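Subtilase cytotoxin subunit A (Escherichia coli, PDB 2IY9) cleaves the host endoplasmic reticulum chaperone BiP as the serine-protease subunit of the AB5 subtilase cytotoxin, inducing ER stress and eventual cell death. Local coordinates at residues V50-A56 against H89-A94; L302-Y308 against G318-N322. Residues are numbered along the deposited sequence.

Contact 1 (V50-A56 against H89-A94); sequences VVDSGVA and HGTAMA
Strand 50-52 runs at 155° to helix 89-94, nearly antiparallel, their axes 8.5 Å apart; this is the subtilase strand-helix pair that carries the Asp and His of the charge relay, inferred here as Asp52 and His89. Past the strand, residues 53-56 form a loop along the helix, with CA separations of 6.6 Å for Val50-Ala94, 4.8 Å for Ser53-Gly90 and 4.5 Å for Val55-Thr91. The helix is kinked: the amides of Gly90 and Thr91 lack bonds to the preceding turn and find other acceptors. Gly90 N donates to Ser53 OG (3.0 Å, 151°), whose p rotamer turns it to the helix and which also bonds Leu86 O; Thr91 N donates to a water (3.0 Å) that in turn donates to Gly54 O (2.9 Å). A CB on Gly90 would lie 2.1 Å from Gly54 O, a clash, so glycine permits this close approach. Asp52 points toward the helix and, as modelled, its OD1 lies at the edge of the His89 ring (chi1 t, chi2 85°); His89 NE2 bonds Ser150 O, and the His89 side chain lies near Ser272. Val50 CG2 and Val55 CG1 pack on Ala94 CB at 4.5 and 3.9 Å. At the loop's end, Ala56 N donates to Thr91 OG1 (3.0 Å, 163°), with Thr91 in the m rotamer.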
# COMPACT_ATOMS: atom_id res chain seq x y z
N VAL A 50 5.42 4.69 -5.18
CA VAL A 50 5.40 5.07 -3.77
C VAL A 50 5.06 6.56 -3.67
O VAL A 50 5.92 7.43 -3.88
CB VAL A 50 6.70 4.70 -3.02
CG1 VAL A 50 6.73 5.32 -1.61
CG2 VAL A 50 6.83 3.20 -2.91
N VAL A 51 3.78 6.82 -3.40
CA VAL A 51 3.24 8.18 -3.33
C VAL A 51 3.32 8.57 -1.86
O VAL A 51 2.57 8.07 -1.00
CB VAL A 51 1.79 8.25 -3.90
CG1 VAL A 51 1.30 9.71 -3.95
CG2 VAL A 51 1.73 7.62 -5.31
N ASP A 52 4.28 9.44 -1.56
CA ASP A 52 4.72 9.60 -0.18
C ASP A 52 5.62 10.83 -0.02
O ASP A 52 5.50 11.79 -0.78
CB ASP A 52 5.44 8.31 0.26
CG ASP A 52 5.19 7.97 1.71
OD1 ASP A 52 5.64 8.76 2.58
OD2 ASP A 52 4.56 6.91 1.99
N SER A 53 6.51 10.79 0.98
CA SER A 53 7.30 11.96 1.35
C SER A 53 8.67 12.01 0.66
O SER A 53 9.51 12.84 1.01
CB SER A 53 7.48 11.98 2.87
OG SER A 53 8.29 10.90 3.30
N GLY A 54 8.89 11.13 -0.32
CA GLY A 54 10.17 11.06 -1.04
C GLY A 54 11.01 9.89 -0.58
O GLY A 54 10.91 9.45 0.58
N VAL A 55 11.84 9.36 -1.48
CA VAL A 55 12.58 8.13 -1.20
C VAL A 55 14.08 8.36 -1.35
O VAL A 55 14.53 8.94 -2.34
CB VAL A 55 12.11 6.97 -2.10
CG1 VAL A 55 13.01 5.73 -1.92
CG2 VAL A 55 10.65 6.63 -1.83
N ALA A 56 14.83 7.93 -0.34
CA ALA A 56 16.28 7.93 -0.35
C ALA A 56 16.73 6.56 -0.83
O ALA A 56 16.58 5.55 -0.11
CB ALA A 56 16.81 8.20 1.04
N HIS A 89 9.58 8.69 6.05
CA HIS A 89 8.39 7.89 5.77
C HIS A 89 8.40 7.20 4.41
O HIS A 89 8.16 5.99 4.34
CB HIS A 89 7.12 8.72 5.95
CG HIS A 89 5.87 7.91 6.01
ND1 HIS A 89 5.41 7.34 7.17
CD2 HIS A 89 4.97 7.58 5.05
CE1 HIS A 89 4.28 6.69 6.93
NE2 HIS A 89 3.99 6.83 5.65
N GLY A 90 8.68 7.95 3.34
CA GLY A 90 8.75 7.38 1.99
C GLY A 90 9.78 6.26 1.87
O GLY A 90 9.50 5.19 1.31
N THR A 91 10.98 6.52 2.41
CA THR A 91 12.08 5.53 2.41
C THR A 91 11.67 4.26 3.18
O THR A 91 11.92 3.14 2.73
CB THR A 91 13.39 6.11 3.03
OG1 THR A 91 13.71 7.35 2.39
CG2 THR A 91 14.56 5.15 2.87
N ALA A 92 11.05 4.45 4.34
CA ALA A 92 10.53 3.35 5.14
C ALA A 92 9.60 2.44 4.31
O ALA A 92 9.78 1.23 4.28
CB ALA A 92 9.82 3.87 6.37
N MET A 93 8.62 3.05 3.64
CA MET A 93 7.62 2.30 2.87
C MET A 93 8.24 1.56 1.70
O MET A 93 8.00 0.35 1.51
CB MET A 93 6.49 3.22 2.39
CG MET A 93 5.77 3.99 3.54
SD MET A 93 5.07 2.90 4.79
CE MET A 93 6.13 3.17 6.20
N ALA A 94 9.07 2.28 0.94
CA ALA A 94 9.85 1.72 -0.16
C ALA A 94 10.65 0.52 0.32
O ALA A 94 10.70 -0.49 -0.37
CB ALA A 94 10.76 2.76 -0.78
O HOH W 1 12.00 9.17 3.23

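Contact 2 (L302-Y308 against G318-N322); sequences LESADKY and GRVLN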
# COMPACT_ATOMS: atom_id res chain seq x y z
N LEU A 302 -8.28 -10.56 -2.47
CA LEU A 302 -9.37 -10.63 -1.50
C LEU A 302 -9.91 -12.03 -1.31
O LEU A 302 -10.15 -12.44 -0.17
CB LEU A 302 -10.49 -9.67 -1.88
CG LEU A 302 -10.05 -8.21 -2.00
CD1 LEU A 302 -11.28 -7.34 -2.23
CD2 LEU A 302 -9.25 -7.73 -0.78
N GLU A 303 -10.12 -12.76 -2.41
CA GLU A 303 -10.61 -14.14 -2.33
C GLU A 303 -9.65 -15.04 -1.59
O GLU A 303 -10.07 -15.92 -0.83
CB GLU A 303 -10.90 -14.72 -3.72
CG GLU A 303 -12.33 -14.47 -4.19
CD GLU A 303 -12.57 -14.94 -5.62
OE1 GLU A 303 -13.56 -14.47 -6.22
OE2 GLU A 303 -11.78 -15.75 -6.14
N SER A 304 -8.35 -14.84 -1.82
CA SER A 304 -7.32 -15.67 -1.22
C SER A 304 -7.06 -15.33 0.25
O SER A 304 -6.42 -16.11 0.97
CB SER A 304 -6.02 -15.55 -2.02
OG SER A 304 -5.41 -14.31 -1.73
N ALA A 305 -7.50 -14.15 0.70
CA ALA A 305 -7.34 -13.76 2.11
C ALA A 305 -7.98 -14.77 3.07
O ALA A 305 -9.04 -15.31 2.79
CB ALA A 305 -7.92 -12.38 2.35
N ASP A 306 -7.33 -15.00 4.21
CA ASP A 306 -7.93 -15.77 5.30
C ASP A 306 -9.11 -14.98 5.89
O ASP A 306 -9.02 -13.77 6.08
CB ASP A 306 -6.89 -16.09 6.38
CG ASP A 306 -5.82 -17.07 5.91
OD1 ASP A 306 -6.07 -17.89 5.00
OD2 ASP A 306 -4.71 -17.02 6.48
N LYS A 307 -10.21 -15.66 6.17
CA LYS A 307 -11.40 -15.00 6.67
C LYS A 307 -11.63 -15.36 8.14
O LYS A 307 -11.79 -16.54 8.46
CB LYS A 307 -12.62 -15.38 5.82
CG LYS A 307 -12.42 -15.32 4.29
CD LYS A 307 -12.27 -13.90 3.78
CE LYS A 307 -12.41 -13.78 2.25
NZ LYS A 307 -11.34 -14.48 1.47
N TYR A 308 -11.61 -14.36 9.03
CA TYR A 308 -11.82 -14.56 10.46
C TYR A 308 -13.14 -13.96 10.95
O TYR A 308 -13.33 -12.74 10.90
CB TYR A 308 -10.66 -13.97 11.27
CG TYR A 308 -9.36 -14.69 11.07
CD1 TYR A 308 -8.97 -15.74 11.91
CD2 TYR A 308 -8.51 -14.35 10.01
CE1 TYR A 308 -7.77 -16.42 11.71
CE2 TYR A 308 -7.31 -15.02 9.81
CZ TYR A 308 -6.94 -16.05 10.66
OH TYR A 308 -5.74 -16.69 10.45
N GLY A 318 -13.83 -9.97 7.34
CA GLY A 318 -12.78 -10.43 8.26
C GLY A 318 -11.49 -10.84 7.56
O GLY A 318 -10.74 -11.68 8.07
N ARG A 319 -11.21 -10.21 6.41
CA ARG A 319 -10.08 -10.59 5.56
C ARG A 319 -8.70 -10.27 6.13
O ARG A 319 -8.40 -9.12 6.51
CB ARG A 319 -10.19 -9.96 4.18
CG ARG A 319 -11.39 -10.39 3.38
CD ARG A 319 -11.23 -9.96 1.94
NE ARG A 319 -12.50 -9.97 1.24
CZ ARG A 319 -13.26 -8.91 1.02
NH1 ARG A 319 -12.88 -7.71 1.46
NH2 ARG A 319 -14.40 -9.03 0.35
N VAL A 320 -7.85 -11.30 6.12
CA VAL A 320 -6.46 -11.16 6.54
C VAL A 320 -5.54 -11.64 5.41
O VAL A 320 -5.74 -12.73 4.84
CB VAL A 320 -6.18 -11.93 7.86
CG1 VAL A 320 -4.67 -11.99 8.16
CG2 VAL A 320 -6.93 -11.28 9.02
N LEU A 321 -4.55 -10.81 5.10
CA LEU A 321 -3.59 -11.07 4.04
C LEU A 321 -2.96 -12.46 4.14
O LEU A 321 -2.37 -12.81 5.17
CB LEU A 321 -2.49 -10.00 4.06
CG LEU A 321 -1.38 -10.16 3.03
CD1 LEU A 321 -1.93 -10.00 1.62
CD2 LEU A 321 -0.21 -9.19 3.29
N ASN A 322 -3.11 -13.24 3.07
CA ASN A 322 -2.42 -14.52 2.93
C ASN A 322 -1.67 -14.48 1.61
O ASN A 322 -2.27 -14.64 0.54
CB ASN A 322 -3.42 -15.69 2.93
CG ASN A 322 -2.74 -17.05 2.85
OD1 ASN A 322 -1.58 -17.16 2.42
ND2 ASN A 322 -3.46 -18.09 3.27
O HOH W 2 -4.52 -12.54 0.48
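A two-residue ladder and several long side chains meet where helix 294-304 turns into strand 306-307. Lys307 folds back on itself (m, m, t, m), bringing NZ to Leu302 O at 2.9 Å and Ala305 O at 2.8 Å, so its ammonium meets carbonyls at the helix end. Arg319, its non-hydrogen-bonded partner on the same face, runs extended after an m chi1: Lys307 CD packs on Arg319 CG at 3.6 Å, and Leu302 CB lies over one face of the guanidinium, 3.7 Å from Arg319 NE, while NH1 bonds Asp248 O. On the other face lie Asp306 (m) and Val320 (t); Asn322 (t), just past the strand, reaches Asp306 with Asn322 ND2 to Asp306 OD1 at 3.1 Å, and its OD1 meanwhile caps Lys325 N as N-cap of helix 323-331. Tyr308, with chi1 m, brings CD2 to 3.6 Å from Val320 CG2.

Asp306 and Val320 form the hydrogen-bonded pair, N to O at 2.8 Å from Asp306 and 2.7 Å from Val320, and Tyr308 N donates to Gly318 O at 3.0 Å. Gly318 has phi 64°, and a CB there would come within 2.1 Å of Tyr308 O. A water accepts from Asn322 N and donates to Ser304 OG, both at 3.0 Å; Ser304 OG is also bonded to Thr300 O. The CA-to-CB bond of Leu321 points away from 302-308, and its side chain touches helix 271-288. Topologically this is a short antiparallel beta hairpin linking helix 294-304 to helix 323-331, where the A2 region begins.

Contact 1 belongs to the catalytic centre and contact 2 to the approach to the A2 region, and they do not touch: their centres are 27 Å apart and their nearest atoms about 13 Å, on opposite sides of the chain's centre. Helix 271-288 spans the gap. Near its start, Ser272, the inferred nucleophile of the charge relay, has its side chain about 3 Å from that of His89 in contact 1 and also touches Met93; further along, Ile277, Val278 and Val281 receive Leu321 of contact 2. The parallel sheet is shared too: contact 1 uses inner strand 47-52, whereas Arg319 and Leu321 bond through their backbones to Ala250 of outermost strand 249-252.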